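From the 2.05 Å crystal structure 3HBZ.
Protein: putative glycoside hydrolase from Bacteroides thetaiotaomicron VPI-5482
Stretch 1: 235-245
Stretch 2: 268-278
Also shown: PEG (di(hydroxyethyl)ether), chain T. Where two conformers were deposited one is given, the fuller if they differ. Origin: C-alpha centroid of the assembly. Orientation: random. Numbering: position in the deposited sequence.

Stretch 1 235-245: KRDICDIYAIM
Stretch 2 268-278: SIARIDDAKET

How do the two backbones run? Strand 240-245 and strand 268-271 lie antiparallel, their directions 167° apart and their axes 4.6 Å apart at closest, with extended phi/psi such as -146/147 at Ala243 and -114/139 at Ala270. Tyr242 pairs with Arg271, Ala243 with Ala270, Ile244 with Ile269 and Met245 with Ser268; the CA atoms of Tyr242 and Arg271 are 4.2 Å apart, those of Ala243 and Ala270 5.1 Å.

Which backbone atoms bond? Ala243 and Ala270 exchange two hydrogen bonds, N to O, each 2.9 Å. Met245 N reaches Ser268 O at 3.0 Å, and Ser268 N returns to Met245 O at 3.2 Å. Beyond the strand, where Ile272 follows at -65/136, Ile272 N still donates to Ile241 O at 3.0 Å. The intervening pairs lack such bonds, but Ile269 CA approaches Ala243 O at 3.4 Å in a CA-H...O contact.

Where do charges meet? Arg271, t at chi1 to chi3, rises from the face it shares with Tyr242, and its end swings nearer stretch 1; its NH2 meets Asp240 OD2 at 2.7 Å and its NE meets Asp240 OD1 at 3.2 Å; Asp240 has chi1 t. This salt bridge uses the guanidinium edge, where NE and NH2 can both face the carboxylate. Arg236 (chi1 t, chi2 95°) and Glu277 (m, t, 76°) form a second one: Arg236 NE to Glu277 OE2 is 2.9 Å, Arg236 NH2 to Glu277 OE1 3.0 Å. A water sits 2.7 Å from both Asp240 OD1 and Ile272 O and links the two.

Which apolar side chains meet? Ala275 points toward stretch 1, its CB 3.8 Å from Cys239 SG (chi1 p) and 3.9 Å from Ile238 CG1 (t, p). Ile272 CG2 (t, t) packs 4.1 Å from Ile241 CB (m, t). On the face shared with Tyr242 and Arg271, Ile244 CG2 (p, t) lies 4.2 Å from Ile269 CG1 (m, t).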

# COMPACT_ATOMS: atom_id res chain seq x y z
N LYS A 235 6.41 -0.90 -29.34
CA LYS A 235 6.61 -1.12 -27.91
C LYS A 235 5.77 -2.27 -27.37
O LYS A 235 4.65 -2.48 -27.80
CB LYS A 235 6.37 0.19 -27.14
CG LYS A 235 7.49 0.48 -26.11
CD LYS A 235 7.43 1.87 -25.46
CE LYS A 235 8.30 1.91 -24.18
NZ LYS A 235 8.02 3.09 -23.31
N ARG A 236 6.34 -3.06 -26.46
CA ARG A 236 5.60 -4.12 -25.79
C ARG A 236 5.66 -3.85 -24.28
O ARG A 236 6.68 -3.41 -23.78
CB ARG A 236 6.17 -5.47 -26.17
CG ARG A 236 5.26 -6.63 -25.89
CD ARG A 236 4.37 -7.10 -27.08
NE ARG A 236 3.63 -8.27 -26.61
CZ ARG A 236 2.33 -8.51 -26.72
NH1 ARG A 236 1.49 -7.74 -27.41
NH2 ARG A 236 1.85 -9.61 -26.15
N ASP A 237 4.54 -4.00 -23.57
CA ASP A 237 4.51 -3.67 -22.16
C ASP A 237 5.36 -4.69 -21.38
O ASP A 237 5.66 -5.78 -21.89
CB ASP A 237 3.06 -3.66 -21.66
CG ASP A 237 2.82 -2.77 -20.44
OD1 ASP A 237 3.77 -2.12 -19.91
OD2 ASP A 237 1.63 -2.74 -20.00
N ILE A 238 5.79 -4.31 -20.17
CA ILE A 238 6.46 -5.23 -19.27
C ILE A 238 6.10 -4.83 -17.85
O ILE A 238 5.76 -3.67 -17.60
CB ILE A 238 8.03 -5.26 -19.49
CG1 ILE A 238 8.69 -6.53 -18.91
CG2 ILE A 238 8.71 -3.94 -18.95
CD1 ILE A 238 8.09 -7.91 -19.39
N CYS A 239 6.11 -5.81 -16.95
CA CYS A 239 5.92 -5.58 -15.53
C CYS A 239 7.16 -5.02 -14.85
O CYS A 239 8.26 -5.00 -15.45
CB CYS A 239 5.54 -6.90 -14.87
SG CYS A 239 6.77 -8.19 -15.12
N ASP A 240 6.99 -4.58 -13.60
CA ASP A 240 8.12 -4.24 -12.72
C ASP A 240 7.87 -4.88 -11.36
O ASP A 240 6.71 -5.01 -10.90
CB ASP A 240 8.28 -2.73 -12.58
CG ASP A 240 9.70 -2.29 -12.22
OD1 ASP A 240 10.63 -3.12 -12.05
OD2 ASP A 240 9.87 -1.08 -12.09
N ILE A 241 8.97 -5.34 -10.77
CA ILE A 241 8.97 -5.92 -9.44
C ILE A 241 10.24 -5.41 -8.77
O ILE A 241 11.33 -5.59 -9.30
CB ILE A 241 9.04 -7.49 -9.50
CG1 ILE A 241 7.89 -8.04 -10.35
CG2 ILE A 241 9.08 -8.06 -8.05
CD1 ILE A 241 7.90 -9.57 -10.66
N TYR A 242 10.09 -4.74 -7.64
CA TYR A 242 11.22 -4.14 -7.00
C TYR A 242 11.00 -3.99 -5.51
O TYR A 242 9.87 -4.20 -5.01
CB TYR A 242 11.58 -2.84 -7.69
CG TYR A 242 10.57 -1.71 -7.63
CD1 TYR A 242 10.63 -0.75 -6.62
CD2 TYR A 242 9.61 -1.57 -8.60
CE1 TYR A 242 9.75 0.34 -6.59
CE2 TYR A 242 8.67 -0.49 -8.56
CZ TYR A 242 8.77 0.47 -7.56
OH TYR A 242 7.90 1.55 -7.53
N ALA A 243 12.08 -3.68 -4.79
CA ALA A 243 12.06 -3.41 -3.36
C ALA A 243 13.12 -2.37 -3.07
O ALA A 243 14.14 -2.28 -3.78
CB ALA A 243 12.29 -4.69 -2.52
N ILE A 244 12.85 -1.52 -2.08
CA ILE A 244 13.77 -0.46 -1.67
C ILE A 244 13.87 -0.46 -0.14
O ILE A 244 12.96 -0.90 0.56
CB ILE A 244 13.34 0.91 -2.19
CG1 ILE A 244 11.90 1.25 -1.71
CG2 ILE A 244 13.39 0.96 -3.70
CD1 ILE A 244 11.37 2.63 -2.20
N MSE A 245 15.02 -0.05 0.35
CA MSE A 245 15.28 0.22 1.76
C MSE A 245 15.82 1.65 1.81
O MSE A 245 16.75 2.00 1.04
CB MSE A 245 16.31 -0.71 2.30
CG MSE A 245 16.40 -0.67 3.81
SE MSE A 245 17.82 -1.76 4.39
CE MSE A 245 17.39 -1.74 6.32
N SER A 268 19.42 0.84 -0.36
CA SER A 268 19.44 -0.44 -1.05
C SER A 268 18.25 -0.57 -2.00
O SER A 268 17.16 -0.04 -1.74
CB SER A 268 19.45 -1.57 -0.02
OG SER A 268 19.59 -2.82 -0.66
N ILE A 269 18.50 -1.22 -3.14
CA ILE A 269 17.47 -1.50 -4.12
C ILE A 269 17.59 -2.91 -4.71
O ILE A 269 18.68 -3.31 -5.07
CB ILE A 269 17.56 -0.55 -5.29
CG1 ILE A 269 17.49 0.89 -4.77
CG2 ILE A 269 16.39 -0.82 -6.25
CD1 ILE A 269 17.63 1.99 -5.89
N ALA A 270 16.48 -3.64 -4.76
CA ALA A 270 16.38 -4.91 -5.52
C ALA A 270 15.38 -4.68 -6.67
O ALA A 270 14.38 -3.96 -6.49
CB ALA A 270 15.89 -6.02 -4.61
N ARG A 271 15.66 -5.19 -7.86
CA ARG A 271 14.77 -4.95 -9.03
C ARG A 271 14.96 -6.00 -10.11
O ARG A 271 16.09 -6.36 -10.46
CB ARG A 271 15.06 -3.59 -9.63
CG ARG A 271 14.05 -3.15 -10.64
CD ARG A 271 14.27 -1.71 -11.00
NE ARG A 271 13.12 -1.19 -11.73
CZ ARG A 271 13.14 -0.09 -12.48
NH1 ARG A 271 14.23 0.64 -12.60
NH2 ARG A 271 12.02 0.29 -13.08
N ILE A 272 13.85 -6.48 -10.65
CA ILE A 272 13.92 -7.50 -11.70
C ILE A 272 14.58 -6.88 -12.94
O ILE A 272 14.27 -5.74 -13.32
CB ILE A 272 12.51 -8.10 -12.02
CG1 ILE A 272 12.64 -9.39 -12.86
CG2 ILE A 272 11.61 -7.03 -12.68
CD1 ILE A 272 11.43 -10.44 -12.69
N ASP A 273 15.49 -7.63 -13.56
CA ASP A 273 16.14 -7.21 -14.80
C ASP A 273 15.93 -8.17 -15.97
O ASP A 273 16.43 -7.90 -17.05
CB ASP A 273 17.66 -6.98 -14.59
CG ASP A 273 18.41 -8.28 -14.26
OD1 ASP A 273 17.79 -9.37 -14.08
OD2 ASP A 273 19.65 -8.23 -14.19
N ASP A 274 15.23 -9.29 -15.78
CA ASP A 274 15.01 -10.25 -16.88
C ASP A 274 13.54 -10.67 -16.96
O ASP A 274 13.25 -11.79 -17.35
CB ASP A 274 15.93 -11.47 -16.71
CG ASP A 274 15.65 -12.25 -15.42
OD1 ASP A 274 14.74 -11.86 -14.66
OD2 ASP A 274 16.29 -13.30 -15.21
N ALA A 275 12.63 -9.76 -16.63
CA ALA A 275 11.20 -10.02 -16.77
C ALA A 275 10.83 -10.34 -18.22
O ALA A 275 11.41 -9.78 -19.17
CB ALA A 275 10.34 -8.86 -16.24
N LYS A 276 9.89 -11.28 -18.38
CA LYS A 276 9.42 -11.66 -19.72
C LYS A 276 7.94 -12.03 -19.69
O LYS A 276 7.34 -12.30 -18.61
CB LYS A 276 10.24 -12.83 -20.28
CG LYS A 276 10.08 -14.10 -19.44
CD LYS A 276 10.80 -15.30 -20.01
CE LYS A 276 10.76 -16.45 -19.01
NZ LYS A 276 11.40 -17.66 -19.61
N GLU A 277 7.35 -12.09 -20.87
CA GLU A 277 6.03 -12.68 -21.00
C GLU A 277 6.16 -14.19 -20.86
O GLU A 277 6.97 -14.79 -21.50
CB GLU A 277 5.40 -12.31 -22.33
CG GLU A 277 5.12 -10.80 -22.44
CD GLU A 277 4.36 -10.49 -23.71
OE1 GLU A 277 3.16 -10.75 -23.73
OE2 GLU A 277 4.95 -9.98 -24.67
N THR A 278 5.37 -14.78 -19.98
CA THR A 278 5.42 -16.21 -19.77
C THR A 278 4.10 -16.68 -19.16
O THR A 278 3.54 -15.98 -18.32
CB THR A 278 6.60 -16.62 -18.86
OG1 THR A 278 6.48 -18.01 -18.59
CG2 THR A 278 6.62 -15.83 -17.53
C1 PEG T . 17.17 1.42 -10.49
O1 PEG T . 17.35 0.31 -11.40
C2 PEG T . 17.50 2.79 -11.11
O2 PEG T . 18.29 3.60 -10.21
C3 PEG T . 18.70 4.86 -10.76
O HOH W 1 12.39 -3.89 -13.92